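Long-range contacts in mandelate racemase / muconate lactonizing enzyme, C-terminal domain protein (Pseudovibrio sp. JE062, PDB 4JHM), which is of unknown function but belongs to the enolase superfamily, whose members join an N-terminal alpha+beta domain to a TIM-barrel-like C-terminal domain: residues Q299-T304 with E324-Y329; N310-L315 with H349-N354; T36-R41 with G52-Y57. All coordinates share one frame; numbering follows the deposited sequence.

Interaction 1 of 3, residues Q299-T304 with E324-Y329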
ATOM      1  N   GLN A 299     -21.988 -16.251  18.869  1.00 60.36           N
ATOM      2  CA  GLN A 299     -22.227 -17.660  18.692  1.00 62.91           C
ATOM      3  C   GLN A 299     -22.740 -18.189  20.021  1.00 65.64           C
ATOM      4  O   GLN A 299     -21.962 -18.604  20.880  1.00 65.85           O
ATOM      5  CB  GLN A 299     -20.936 -18.360  18.286  1.00 64.63           C
ATOM      6  CG  GLN A 299     -21.009 -19.869  18.347  1.00 68.94           C
ATOM      7  CD  GLN A 299     -20.152 -20.516  17.290  1.00 71.61           C
ATOM      8  OE1 GLN A 299     -19.230 -21.271  17.597  1.00 72.64           O
ATOM      9  NE2 GLN A 299     -20.444 -20.214  16.033  1.00 75.26           N
ATOM     10  N   SER A 300     -24.056 -18.145  20.197  1.00 65.71           N
ATOM     11  CA  SER A 300     -24.669 -18.547  21.457  1.00 65.40           C
ATOM     12  C   SER A 300     -25.309 -19.923  21.357  1.00 65.02           C
ATOM     13  O   SER A 300     -26.111 -20.290  22.200  1.00 62.01           O
ATOM     14  CB  SER A 300     -25.724 -17.527  21.883  1.00 67.44           C
ATOM     15  OG  SER A 300     -26.903 -17.650  21.105  1.00 67.47           O
HETATM   16  N   MSE A 301     -24.952 -20.681  20.326  1.00 69.79           N
HETATM   17  CA  MSE A 301     -25.455 -22.042  20.171  1.00 74.11           C
HETATM   18  C   MSE A 301     -24.840 -22.932  21.212  1.00 69.48           C
HETATM   19  O   MSE A 301     -23.622 -23.057  21.291  1.00 65.88           O
HETATM   20  CB  MSE A 301     -25.114 -22.558  18.778  1.00 82.41           C
HETATM   21  CG  MSE A 301     -24.652 -24.010  18.802  1.00 89.02           C
HETATM   22 SE   MSE A 301     -25.780 -25.063  17.587  1.00108.32          SE
HETATM   23  CE  MSE A 301     -24.467 -25.373  16.146  1.00 92.54           C
ATOM     24  N   GLY A 302     -25.680 -23.561  22.026  1.00 73.01           N
ATOM     25  CA  GLY A 302     -25.205 -24.459  23.072  1.00 72.18           C
ATOM     26  C   GLY A 302     -26.187 -24.595  24.220  1.00 71.30           C
ATOM     27  O   GLY A 302     -27.377 -24.342  24.059  1.00 75.61           O
ATOM     28  N   TYR A 303     -25.682 -24.992  25.382  1.00 69.96           N
ATOM     29  CA  TYR A 303     -26.518 -25.200  26.556  1.00 70.62           C
ATOM     30  C   TYR A 303     -26.820 -23.875  27.224  1.00 71.55           C
ATOM     31  O   TYR A 303     -26.091 -22.908  27.029  1.00 77.81           O
ATOM     32  CB  TYR A 303     -25.822 -26.132  27.538  1.00 74.20           C
ATOM     33  CG  TYR A 303     -25.649 -27.528  27.001  1.00 72.58           C
ATOM     34  CD1 TYR A 303     -26.649 -28.478  27.154  1.00 75.95           C
ATOM     35  CD2 TYR A 303     -24.493 -27.894  26.330  1.00 72.07           C
ATOM     36  CE1 TYR A 303     -26.499 -29.761  26.660  1.00 75.66           C
ATOM     37  CE2 TYR A 303     -24.334 -29.172  25.832  1.00 74.41           C
ATOM     38  CZ  TYR A 303     -25.339 -30.101  26.002  1.00 72.08           C
ATOM     39  OH  TYR A 303     -25.176 -31.369  25.508  1.00 71.72           O
ATOM     40  N   THR A 304     -27.885 -23.836  28.022  1.00 72.26           N
ATOM     41  CA  THR A 304     -28.410 -22.570  28.538  1.00 78.76           C
ATOM     42  C   THR A 304     -27.335 -21.673  29.153  1.00 79.65           C
ATOM     43  O   THR A 304     -27.378 -20.448  28.993  1.00 78.39           O
ATOM     44  CB  THR A 304     -29.549 -22.787  29.549  1.00 82.13           C
ATOM     45  OG1 THR A 304     -29.364 -24.039  30.214  1.00 85.57           O
ATOM     46  CG2 THR A 304     -30.899 -22.793  28.837  1.00 83.08           C
ATOM     47  N   GLU A 324     -28.315 -16.316  18.813  1.00 70.76           N
ATOM     48  CA  GLU A 324     -28.437 -17.624  18.190  1.00 67.04           C
ATOM     49  C   GLU A 324     -29.247 -18.553  19.093  1.00 67.95           C
ATOM     50  O   GLU A 324     -28.853 -18.843  20.221  1.00 65.01           O
ATOM     51  CB  GLU A 324     -27.055 -18.211  17.914  1.00 66.66           C
ATOM     52  CG  GLU A 324     -27.078 -19.579  17.253  1.00 65.00           C
ATOM     53  CD  GLU A 324     -25.725 -19.996  16.717  1.00 64.89           C
ATOM     54  OE1 GLU A 324     -25.698 -20.815  15.777  1.00 69.80           O
ATOM     55  OE2 GLU A 324     -24.690 -19.510  17.229  1.00 63.17           O
ATOM     56  N   GLN A 325     -30.389 -19.004  18.591  1.00 69.61           N
ATOM     57  CA  GLN A 325     -31.248 -19.911  19.338  1.00 74.19           C
ATOM     58  C   GLN A 325     -31.446 -21.197  18.557  1.00 71.86           C
ATOM     59  O   GLN A 325     -32.181 -21.225  17.565  1.00 67.04           O
ATOM     60  CB  GLN A 325     -32.608 -19.265  19.600  1.00 79.23           C
ATOM     61  CG  GLN A 325     -33.597 -20.175  20.312  1.00 80.16           C
ATOM     62  CD  GLN A 325     -33.313 -20.287  21.795  1.00 83.41           C
ATOM     63  OE1 GLN A 325     -32.746 -21.276  22.263  1.00 88.55           O
ATOM     64  NE2 GLN A 325     -33.693 -19.262  22.541  1.00 86.52           N
ATOM     65  N   PHE A 326     -30.787 -22.260  18.998  1.00 71.47           N
ATOM     66  CA  PHE A 326     -30.991 -23.559  18.384  1.00 74.36           C
ATOM     67  C   PHE A 326     -32.394 -24.057  18.714  1.00 74.67           C
ATOM     68  O   PHE A 326     -32.835 -23.995  19.862  1.00 74.75           O
ATOM     69  CB  PHE A 326     -29.949 -24.572  18.850  1.00 74.25           C
ATOM     70  CG  PHE A 326     -30.090 -25.907  18.191  1.00 76.85           C
ATOM     71  CD1 PHE A 326     -29.439 -26.176  16.996  1.00 79.07           C
ATOM     72  CD2 PHE A 326     -30.899 -26.884  18.745  1.00 80.45           C
ATOM     73  CE1 PHE A 326     -29.578 -27.405  16.375  1.00 80.15           C
ATOM     74  CE2 PHE A 326     -31.044 -28.114  18.131  1.00 84.29           C
ATOM     75  CZ  PHE A 326     -30.382 -28.375  16.943  1.00 83.84           C
ATOM     76  N   TYR A 327     -33.086 -24.551  17.694  1.00 76.44           N
ATOM     77  CA  TYR A 327     -34.472 -24.981  17.821  1.00 80.15           C
ATOM     78  C   TYR A 327     -34.560 -26.370  17.193  1.00 81.11           C
ATOM     79  O   TYR A 327     -34.118 -26.551  16.056  1.00 81.66           O
ATOM     80  CB  TYR A 327     -35.378 -23.972  17.100  1.00 80.71           C
ATOM     81  CG  TYR A 327     -36.862 -24.138  17.344  1.00 84.43           C
ATOM     82  CD1 TYR A 327     -37.384 -24.115  18.632  1.00 86.01           C
ATOM     83  CD2 TYR A 327     -37.747 -24.288  16.281  1.00 86.75           C
ATOM     84  CE1 TYR A 327     -38.739 -24.261  18.856  1.00 88.62           C
ATOM     85  CE2 TYR A 327     -39.107 -24.435  16.494  1.00 87.44           C
ATOM     86  CZ  TYR A 327     -39.598 -24.421  17.781  1.00 91.59           C
ATOM     87  OH  TYR A 327     -40.950 -24.565  18.000  1.00 95.82           O
ATOM     88  N   PRO A 328     -35.103 -27.364  17.924  1.00 84.61           N
ATOM     89  CA  PRO A 328     -35.736 -27.327  19.253  1.00 86.94           C
ATOM     90  C   PRO A 328     -34.785 -26.963  20.394  1.00 85.04           C
ATOM     91  O   PRO A 328     -33.575 -26.906  20.194  1.00 81.26           O
ATOM     92  CB  PRO A 328     -36.243 -28.764  19.450  1.00 84.91           C
ATOM     93  CG  PRO A 328     -36.122 -29.435  18.124  1.00 83.14           C
ATOM     94  CD  PRO A 328     -35.015 -28.739  17.407  1.00 81.93           C
ATOM     95  N   TYR A 329     -35.346 -26.733  21.581  1.00 84.46           N
ATOM     96  CA  TYR A 329     -34.568 -26.296  22.737  1.00 85.05           C
ATOM     97  C   TYR A 329     -34.163 -27.462  23.623  1.00 86.10           C
ATOM     98  O   TYR A 329     -33.029 -27.542  24.087  1.00 90.58           O
ATOM     99  CB  TYR A 329     -35.380 -25.339  23.612  1.00 89.05           C
ATOM    100  CG  TYR A 329     -36.161 -24.271  22.882  1.00 89.26           C
ATOM    101  CD1 TYR A 329     -35.515 -23.309  22.119  1.00 87.46           C
ATOM    102  CD2 TYR A 329     -37.547 -24.199  22.996  1.00 88.62           C
ATOM    103  CE1 TYR A 329     -36.229 -22.321  21.467  1.00 89.21           C
ATOM    104  CE2 TYR A 329     -38.269 -23.216  22.347  1.00 86.33           C
ATOM    105  CZ  TYR A 329     -37.606 -22.278  21.586  1.00 88.45           C
ATOM    106  OH  TYR A 329     -38.310 -21.294  20.936  1.00 86.20           O
TER

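Interaction 2 of 3, residues N310-L315 with H349-N354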
ATOM      1  N   ASN A 310     -23.405 -15.402  26.600  1.00 69.82           N
ATOM      2  CA  ASN A 310     -23.366 -14.567  25.407  1.00 67.43           C
ATOM      3  C   ASN A 310     -24.528 -13.581  25.375  1.00 67.86           C
ATOM      4  O   ASN A 310     -24.352 -12.401  25.061  1.00 67.39           O
ATOM      5  CB  ASN A 310     -23.402 -15.440  24.151  1.00 67.54           C
ATOM      6  CG  ASN A 310     -22.200 -16.365  24.042  1.00 65.69           C
ATOM      7  OD1 ASN A 310     -21.096 -15.934  23.704  1.00 64.09           O
ATOM      8  ND2 ASN A 310     -22.413 -17.646  24.315  1.00 61.23           N
ATOM      9  N   LEU A 311     -25.722 -14.064  25.698  1.00 67.78           N
ATOM     10  CA  LEU A 311     -26.904 -13.217  25.652  1.00 70.74           C
ATOM     11  C   LEU A 311     -26.690 -11.964  26.498  1.00 73.12           C
ATOM     12  O   LEU A 311     -27.086 -10.861  26.110  1.00 72.84           O
ATOM     13  CB  LEU A 311     -28.135 -13.984  26.138  1.00 71.68           C
ATOM     14  CG  LEU A 311     -29.397 -13.144  26.368  1.00 75.06           C
ATOM     15  CD1 LEU A 311     -29.805 -12.382  25.117  1.00 73.94           C
ATOM     16  CD2 LEU A 311     -30.542 -14.025  26.840  1.00 77.63           C
ATOM     17  N   HIS A 312     -26.057 -12.136  27.653  1.00 72.77           N
ATOM     18  CA  HIS A 312     -25.865 -11.032  28.578  1.00 76.04           C
ATOM     19  C   HIS A 312     -24.973  -9.956  27.979  1.00 75.39           C
ATOM     20  O   HIS A 312     -25.296  -8.769  28.003  1.00 80.55           O
ATOM     21  CB  HIS A 312     -25.277 -11.537  29.895  1.00 74.82           C
ATOM     22  CG  HIS A 312     -26.310 -12.000  30.869  1.00 73.38           C
ATOM     23  ND1 HIS A 312     -27.113 -11.125  31.567  1.00 74.52           N
ATOM     24  CD2 HIS A 312     -26.682 -13.242  31.255  1.00 73.60           C
ATOM     25  CE1 HIS A 312     -27.931 -11.809  32.345  1.00 78.57           C
ATOM     26  NE2 HIS A 312     -27.691 -13.095  32.175  1.00 76.75           N
ATOM     27  N   VAL A 313     -23.846 -10.380  27.437  1.00 73.66           N
ATOM     28  CA  VAL A 313     -22.921  -9.449  26.829  1.00 76.96           C
ATOM     29  C   VAL A 313     -23.616  -8.699  25.694  1.00 80.94           C
ATOM     30  O   VAL A 313     -23.446  -7.492  25.550  1.00 83.60           O
ATOM     31  CB  VAL A 313     -21.667 -10.182  26.318  1.00 73.89           C
ATOM     32  CG1 VAL A 313     -20.668  -9.196  25.736  1.00 75.08           C
ATOM     33  CG2 VAL A 313     -21.034 -10.977  27.450  1.00 71.05           C
ATOM     34  N   ALA A 314     -24.418  -9.409  24.904  1.00 85.81           N
ATOM     35  CA  ALA A 314     -25.114  -8.796  23.769  1.00 81.60           C
ATOM     36  C   ALA A 314     -26.162  -7.777  24.226  1.00 75.19           C
ATOM     37  O   ALA A 314     -26.473  -6.834  23.504  1.00 75.04           O
ATOM     38  CB  ALA A 314     -25.754  -9.864  22.889  1.00 76.98           C
ATOM     39  N   LEU A 315     -26.704  -7.967  25.423  1.00 74.05           N
ATOM     40  CA  LEU A 315     -27.686  -7.027  25.966  1.00 79.77           C
ATOM     41  C   LEU A 315     -27.016  -5.767  26.520  1.00 80.18           C
ATOM     42  O   LEU A 315     -27.658  -4.726  26.665  1.00 79.54           O
ATOM     43  CB  LEU A 315     -28.536  -7.700  27.048  1.00 77.28           C
ATOM     44  CG  LEU A 315     -29.823  -8.384  26.565  1.00 77.00           C
ATOM     45  CD1 LEU A 315     -29.672  -9.020  25.193  1.00 75.11           C
ATOM     46  CD2 LEU A 315     -30.267  -9.423  27.576  1.00 78.34           C
ATOM     47  N   HIS A 349     -35.485 -13.081  25.828  1.00 82.04           N
ATOM     48  CA  HIS A 349     -35.408 -12.173  26.970  1.00 84.20           C
ATOM     49  C   HIS A 349     -34.302 -12.544  27.948  1.00 80.37           C
ATOM     50  O   HIS A 349     -34.009 -13.717  28.149  1.00 80.26           O
ATOM     51  CB  HIS A 349     -36.742 -12.150  27.717  1.00 88.39           C
ATOM     52  CG  HIS A 349     -37.835 -11.458  26.969  1.00 91.35           C
ATOM     53  ND1 HIS A 349     -38.086 -10.110  27.099  1.00 92.59           N
ATOM     54  CD2 HIS A 349     -38.740 -11.926  26.078  1.00 94.34           C
ATOM     55  CE1 HIS A 349     -39.100  -9.777  26.321  1.00 96.56           C
ATOM     56  NE2 HIS A 349     -39.515 -10.861  25.691  1.00 97.02           N
ATOM     57  N   ALA A 350     -33.699 -11.531  28.560  1.00 80.73           N
ATOM     58  CA  ALA A 350     -32.737 -11.750  29.628  1.00 79.91           C
ATOM     59  C   ALA A 350     -33.424 -12.505  30.750  1.00 84.65           C
ATOM     60  O   ALA A 350     -34.535 -12.153  31.135  1.00 84.53           O
ATOM     61  CB  ALA A 350     -32.209 -10.427  30.146  1.00 81.00           C
ATOM     62  N   PRO A 351     -32.767 -13.554  31.273  1.00 90.96           N
ATOM     63  CA  PRO A 351     -33.313 -14.344  32.383  1.00 91.60           C
ATOM     64  C   PRO A 351     -33.611 -13.503  33.622  1.00 93.94           C
ATOM     65  O   PRO A 351     -33.241 -12.331  33.684  1.00 94.64           O
ATOM     66  CB  PRO A 351     -32.205 -15.360  32.677  1.00 91.79           C
ATOM     67  CG  PRO A 351     -31.428 -15.464  31.404  1.00 89.37           C
ATOM     68  CD  PRO A 351     -31.496 -14.105  30.770  1.00 87.19           C
ATOM     69  N   ALA A 352     -34.267 -14.116  34.602  1.00 98.60           N
ATOM     70  CA  ALA A 352     -34.807 -13.395  35.749  1.00 97.62           C
ATOM     71  C   ALA A 352     -33.756 -13.041  36.802  1.00 97.84           C
ATOM     72  O   ALA A 352     -33.672 -11.890  37.233  1.00100.91           O
ATOM     73  CB  ALA A 352     -35.921 -14.211  36.387  1.00 98.77           C
ATOM     74  N   GLY A 353     -32.964 -14.028  37.213  1.00 94.85           N
ATOM     75  CA  GLY A 353     -32.073 -13.874  38.365  1.00 94.90           C
ATOM     76  C   GLY A 353     -30.992 -12.825  38.195  1.00 93.76           C
ATOM     77  O   GLY A 353     -31.094 -11.939  37.350  1.00 98.00           O
ATOM     78  N   ASN A 354     -29.955 -12.923  39.019  1.00 93.36           N
ATOM     79  CA  ASN A 354     -28.777 -12.078  38.876  1.00 91.53           C
ATOM     80  C   ASN A 354     -27.639 -12.859  38.245  1.00 90.33           C
ATOM     81  O   ASN A 354     -27.789 -14.037  37.921  1.00 91.80           O
ATOM     82  CB  ASN A 354     -28.337 -11.547  40.233  1.00 94.10           C
ATOM     83  CG  ASN A 354     -29.403 -10.713  40.902  1.00 95.29           C
ATOM     84  OD1 ASN A 354     -30.222 -10.077  40.235  1.00 91.53           O
ATOM     85  ND2 ASN A 354     -29.401 -10.710  42.229  1.00 98.64           N
TER

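Interaction 3 of 3, residues T36-R41 with G52-Y57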
ATOM      1  N   THR A  36     -21.283 -32.792  24.629  1.00 67.19           N
ATOM      2  CA  THR A  36     -20.954 -32.799  26.042  1.00 64.00           C
ATOM      3  C   THR A  36     -20.968 -31.374  26.552  1.00 68.63           C
ATOM      4  O   THR A  36     -20.552 -30.451  25.842  1.00 62.37           O
ATOM      5  CB  THR A  36     -19.538 -33.328  26.282  1.00 63.46           C
ATOM      6  OG1 THR A  36     -19.415 -34.639  25.727  1.00 70.60           O
ATOM      7  CG2 THR A  36     -19.233 -33.371  27.762  1.00 65.70           C
ATOM      8  N   ASN A  37     -21.442 -31.195  27.781  1.00 70.15           N
ATOM      9  CA  ASN A  37     -21.389 -29.899  28.440  1.00 71.32           C
ATOM     10  C   ASN A  37     -20.409 -29.966  29.606  1.00 77.02           C
ATOM     11  O   ASN A  37     -20.426 -30.925  30.379  1.00 86.42           O
ATOM     12  CB  ASN A  37     -22.777 -29.498  28.933  1.00 74.20           C
ATOM     13  CG  ASN A  37     -22.880 -28.022  29.275  1.00 75.57           C
ATOM     14  OD1 ASN A  37     -21.887 -27.298  29.281  1.00 81.00           O
ATOM     15  ND2 ASN A  37     -24.092 -27.570  29.565  1.00 76.67           N
ATOM     16  N   ASN A  38     -19.549 -28.956  29.721  1.00 75.41           N
ATOM     17  CA  ASN A  38     -18.580 -28.882  30.808  1.00 72.46           C
ATOM     18  C   ASN A  38     -18.937 -27.754  31.756  1.00 74.04           C
ATOM     19  O   ASN A  38     -18.967 -26.594  31.360  1.00 74.51           O
ATOM     20  CB  ASN A  38     -17.183 -28.655  30.249  1.00 72.39           C
ATOM     21  CG  ASN A  38     -16.790 -29.708  29.238  1.00 75.84           C
ATOM     22  OD1 ASN A  38     -16.538 -30.860  29.594  1.00 86.54           O
ATOM     23  ND2 ASN A  38     -16.734 -29.322  27.968  1.00 72.92           N
ATOM     24  N   ILE A  39     -19.211 -28.085  33.011  1.00 76.45           N
ATOM     25  CA  ILE A  39     -19.629 -27.073  33.966  1.00 77.85           C
ATOM     26  C   ILE A  39     -18.607 -26.867  35.074  1.00 82.61           C
ATOM     27  O   ILE A  39     -18.139 -27.826  35.691  1.00 82.94           O
ATOM     28  CB  ILE A  39     -20.983 -27.426  34.600  1.00 79.04           C
ATOM     29  CG1 ILE A  39     -22.098 -27.282  33.565  1.00 80.65           C
ATOM     30  CG2 ILE A  39     -21.259 -26.522  35.790  1.00 79.53           C
ATOM     31  CD1 ILE A  39     -23.456 -27.744  34.053  1.00 82.63           C
ATOM     32  N   VAL A  40     -18.268 -25.602  35.307  1.00 85.91           N
ATOM     33  CA  VAL A  40     -17.440 -25.205  36.435  1.00 87.09           C
ATOM     34  C   VAL A  40     -18.311 -24.499  37.462  1.00 91.83           C
ATOM     35  O   VAL A  40     -18.917 -23.470  37.160  1.00 91.70           O
ATOM     36  CB  VAL A  40     -16.329 -24.227  36.011  1.00 87.13           C
ATOM     37  CG1 VAL A  40     -15.551 -23.754  37.229  1.00 92.04           C
ATOM     38  CG2 VAL A  40     -15.398 -24.874  35.000  1.00 87.76           C
ATOM     39  N   ARG A  41     -18.380 -25.054  38.670  1.00 92.46           N
ATOM     40  CA  ARG A  41     -19.118 -24.423  39.755  1.00 95.27           C
ATOM     41  C   ARG A  41     -18.158 -23.945  40.840  1.00 96.07           C
ATOM     42  O   ARG A  41     -17.506 -24.754  41.496  1.00104.44           O
ATOM     43  CB  ARG A  41     -20.141 -25.390  40.358  1.00100.88           C
ATOM     44  CG  ARG A  41     -21.376 -24.685  40.897  1.00101.20           C
ATOM     45  CD  ARG A  41     -21.779 -25.169  42.274  1.00102.10           C
ATOM     46  NE  ARG A  41     -22.507 -26.434  42.246  1.00101.85           N
ATOM     47  CZ  ARG A  41     -23.353 -26.828  43.194  1.00 99.17           C
ATOM     48  NH1 ARG A  41     -23.589 -26.054  44.245  1.00100.45           N
ATOM     49  NH2 ARG A  41     -23.972 -27.993  43.091  1.00101.22           N
ATOM     50  N   GLY A  52     -20.216 -21.468  35.314  1.00 86.11           N
ATOM     51  CA  GLY A  52     -19.730 -21.247  33.958  1.00 82.26           C
ATOM     52  C   GLY A  52     -19.749 -22.573  33.232  1.00 78.70           C
ATOM     53  O   GLY A  52     -19.841 -23.621  33.867  1.00 78.89           O
ATOM     54  N   ALA A  53     -19.665 -22.535  31.907  1.00 76.29           N
ATOM     55  CA  ALA A  53     -19.777 -23.751  31.114  1.00 73.90           C
ATOM     56  C   ALA A  53     -19.242 -23.567  29.706  1.00 74.24           C
ATOM     57  O   ALA A  53     -19.385 -22.498  29.114  1.00 84.75           O
ATOM     58  CB  ALA A  53     -21.229 -24.193  31.049  1.00 74.98           C
ATOM     59  N   THR A  54     -18.628 -24.615  29.173  1.00 68.86           N
ATOM     60  CA  THR A  54     -18.263 -24.643  27.767  1.00 69.82           C
ATOM     61  C   THR A  54     -18.610 -26.003  27.166  1.00 72.82           C
ATOM     62  O   THR A  54     -18.555 -27.037  27.834  1.00 67.40           O
ATOM     63  CB  THR A  54     -16.771 -24.339  27.536  1.00 69.27           C
ATOM     64  OG1 THR A  54     -16.554 -24.059  26.147  1.00 62.32           O
ATOM     65  CG2 THR A  54     -15.901 -25.517  27.958  1.00 71.12           C
HETATM   66  N   MSE A  55     -18.954 -25.980  25.886  1.00 74.82           N
HETATM   67  CA  MSE A  55     -19.491 -27.139  25.209  1.00 75.54           C
HETATM   68  C   MSE A  55     -18.430 -27.821  24.406  1.00 78.87           C
HETATM   69  O   MSE A  55     -17.582 -27.162  23.808  1.00 85.44           O
HETATM   70  CB  MSE A  55     -20.562 -26.585  24.288  1.00 79.14           C
HETATM   71  CG  MSE A  55     -21.501 -27.668  23.799  1.00 90.54           C
HETATM   72 SE   MSE A  55     -22.723 -26.870  22.483  1.00106.56          SE
HETATM   73  CE  MSE A  55     -21.470 -26.542  20.996  1.00 88.39           C
ATOM     74  N   SER A  56     -18.458 -29.151  24.396  1.00 78.06           N
ATOM     75  CA  SER A  56     -17.590 -29.937  23.525  1.00 72.78           C
ATOM     76  C   SER A  56     -18.450 -30.727  22.547  1.00 72.45           C
ATOM     77  O   SER A  56     -19.593 -31.063  22.848  1.00 76.02           O
ATOM     78  CB  SER A  56     -16.738 -30.911  24.340  1.00 73.95           C
ATOM     79  OG  SER A  56     -16.164 -30.284  25.468  1.00 78.91           O
ATOM     80  N   TYR A  57     -17.899 -31.026  21.377  1.00 69.85           N
ATOM     81  CA  TYR A  57     -18.571 -31.901  20.423  1.00 68.14           C
ATOM     82  C   TYR A  57     -17.553 -32.869  19.833  1.00 69.57           C
ATOM     83  O   TYR A  57     -16.674 -32.473  19.071  1.00 75.06           O
ATOM     84  CB  TYR A  57     -19.273 -31.090  19.329  1.00 67.65           C
ATOM     85  CG  TYR A  57     -18.622 -29.760  19.046  1.00 66.92           C
ATOM     86  CD1 TYR A  57     -18.969 -28.632  19.770  1.00 64.11           C
ATOM     87  CD2 TYR A  57     -17.653 -29.634  18.061  1.00 69.21           C
ATOM     88  CE1 TYR A  57     -18.368 -27.414  19.523  1.00 69.57           C
ATOM     89  CE2 TYR A  57     -17.045 -28.421  17.806  1.00 73.00           C
ATOM     90  CZ  TYR A  57     -17.404 -27.312  18.539  1.00 72.33           C
ATOM     91  OH  TYR A  57     -16.803 -26.100  18.284  1.00 73.94           O
TER

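Interaction 1 of 3, residues Q299-T304 with E324-Y329
E324 holds CG anti to its backbone N (chi1 -180°) and continues extended to CD, which carries its carboxylate from the strand across to the loop of Q299, S300 and M301. Strand 323-326 is a parallel strand of the TIM-barrel-like domain, and residues 299-303 are the last part of the loop that leads into helix 304-316 of the same barrel. The two oxygens of E324 face different partners. OE2 turns to the loop, where the backbone N of M301 gives it a weak hydrogen bond, 3.3 Å from N to OE2 and well bent. OE1 forms a salt bridge with K165 and a hydrogen bond with S139, so the firm hold on the carboxylate comes through OE1, and OE2 adds a weak bond to the loop.

Q299 runs side by side with E324 and points the same way, its CG 3.9 Å from E324 OE2. The amide and carboxylate planes are turned 57° apart, and Q299 OE1 accepts from N249 ND2. S300 comes in near the root of the glutamate, its CB 3.8 Å from E324 O.

Two residues on from E324 the contact turns apolar. The selenomethionine M301, bent along its chain, makes a Met-aromatic contact with F326, whose ring also meets F332 edge-to-face. The M301 SE atom sits 4.9 Å from the F326 ring centroid, 56° off the ring normal, and 3.9 Å from F326 CD1.

Interaction 2 of 3, residues N310-L315 with H349-N354
L311 meets the loop of H349, A350 and P351 with a single methyl, CD2. The contact is apolar packing between a barrel helix and a loop: helix 304-316 belongs to the TIM-barrel-like domain, and residues 349-354 lead off from the short strand 347-349 toward helix 362-368. CG of L311 is anti to the backbone N (chi1 170°), beside the carbonyl carbon. From there CD2 reaches P351 tip to tip, 4.0 Å from its CD, and also lies 3.7 Å from the backbone O of H349. I134 of strand 133-139 and I340 touch L311 as well, and P351 shares I340 with it.

H312, the next residue, approaches P351 tip to tip through its imidazole. NE2 comes within 4.2 Å of P351 CD, at a slant to the ring. Both ring nitrogens have polar partners outside the two segments: NE2 is hydrogen-bonded to the backbone O of L356 and ND1 to the backbone N of Y124. These two bonds, at separate points of the ring, fix its rotation, so that P351 packs against a side chain held in place by its own polar contacts.

One helical turn after L311 comes L315, whose N is bonded to L311 O (3.0 Å). That spacing brings both leucines to the side of the helix that faces the loop. Y124 of helix 123-127 touches both L315 and A350, while the backbone of A350 pairs with T132 just before strand 133-139. No hydrogen bond joins the two segments directly. L315 closes the contact with its CD2 methyl, set against the CB of A350 at 3.4 Å and 4.0 Å from the A350 CA.

Interaction 3 of 3, residues T36-R41 with G52-Y57
T36 and S56 bond to each other through both backbone N-H groups at one end of an antiparallel beta hairpin in which segments 36-41 and 52-57 run at 162° to each other. N38 with T54 and V40 with G52 repeat this pair of hydrogen bonds, giving six backbone hydrogen bonds in all; N37 with M55 and I39 with A53 form the non-hydrogen-bonded pairs between them.

A second set of bonds comes from a side chain. In N38, CG is anti to the carbonyl carbon and beside the backbone N (chi1 -56°), and from it the amide end comes nearer the other strand. There N38 ND2 donates to S56 OG at 2.7 Å, with the hydroxyl oxygen in the amide plane, and also to the backbone O of T54 at 2.9 Å, reached from above the carbonyl plane (43° out of it). Because the backbone N of N38 reaches T54 O from the opposite face, that oxygen is gripped by two donors of one residue. S56 OG is further bonded to D63.

CA-H...O contacts add to the ladder, with A53 CA 3.0 Å from N38 O. Apolar contact across the strands is slight: I39 CG1 lies 4.1 Å from A53 CB. The same CB is also met by the polar N37 OD1, at 3.6 Å.

The face with N38, V40, T54 and S56 is covered by helix 65-73, through I66 and L70, and by P106 of helix 100-119. On the other face N37 and M55 pack on Y303 of the barrel domain. Strand 8-16 pairs with the far side of strand 34-44, while strand 50-58 borders the second subunit, where W98 of that subunit bonds M55 O.

In the fold
From the N terminus, interaction 3 comes first: it closes a beta hairpin in the N-terminal domain and is complete long before the other two begin. Interactions 1 and 2 both lie in the barrel domain and cross along the chain. Interaction 1 opens at 299-304, interaction 2 opens at 310-315 on the helix that follows, interaction 1 closes at 324-329, which begins on the next strand, and interaction 2 closes at 349-354. They touch where N310 packs on Q299 and S300. G302 and Y303 of interaction 1 pack on T36, N37 and M55, joining the two domains, whereas interactions 2 and 3 stay about 7 Å apart at their nearest atoms.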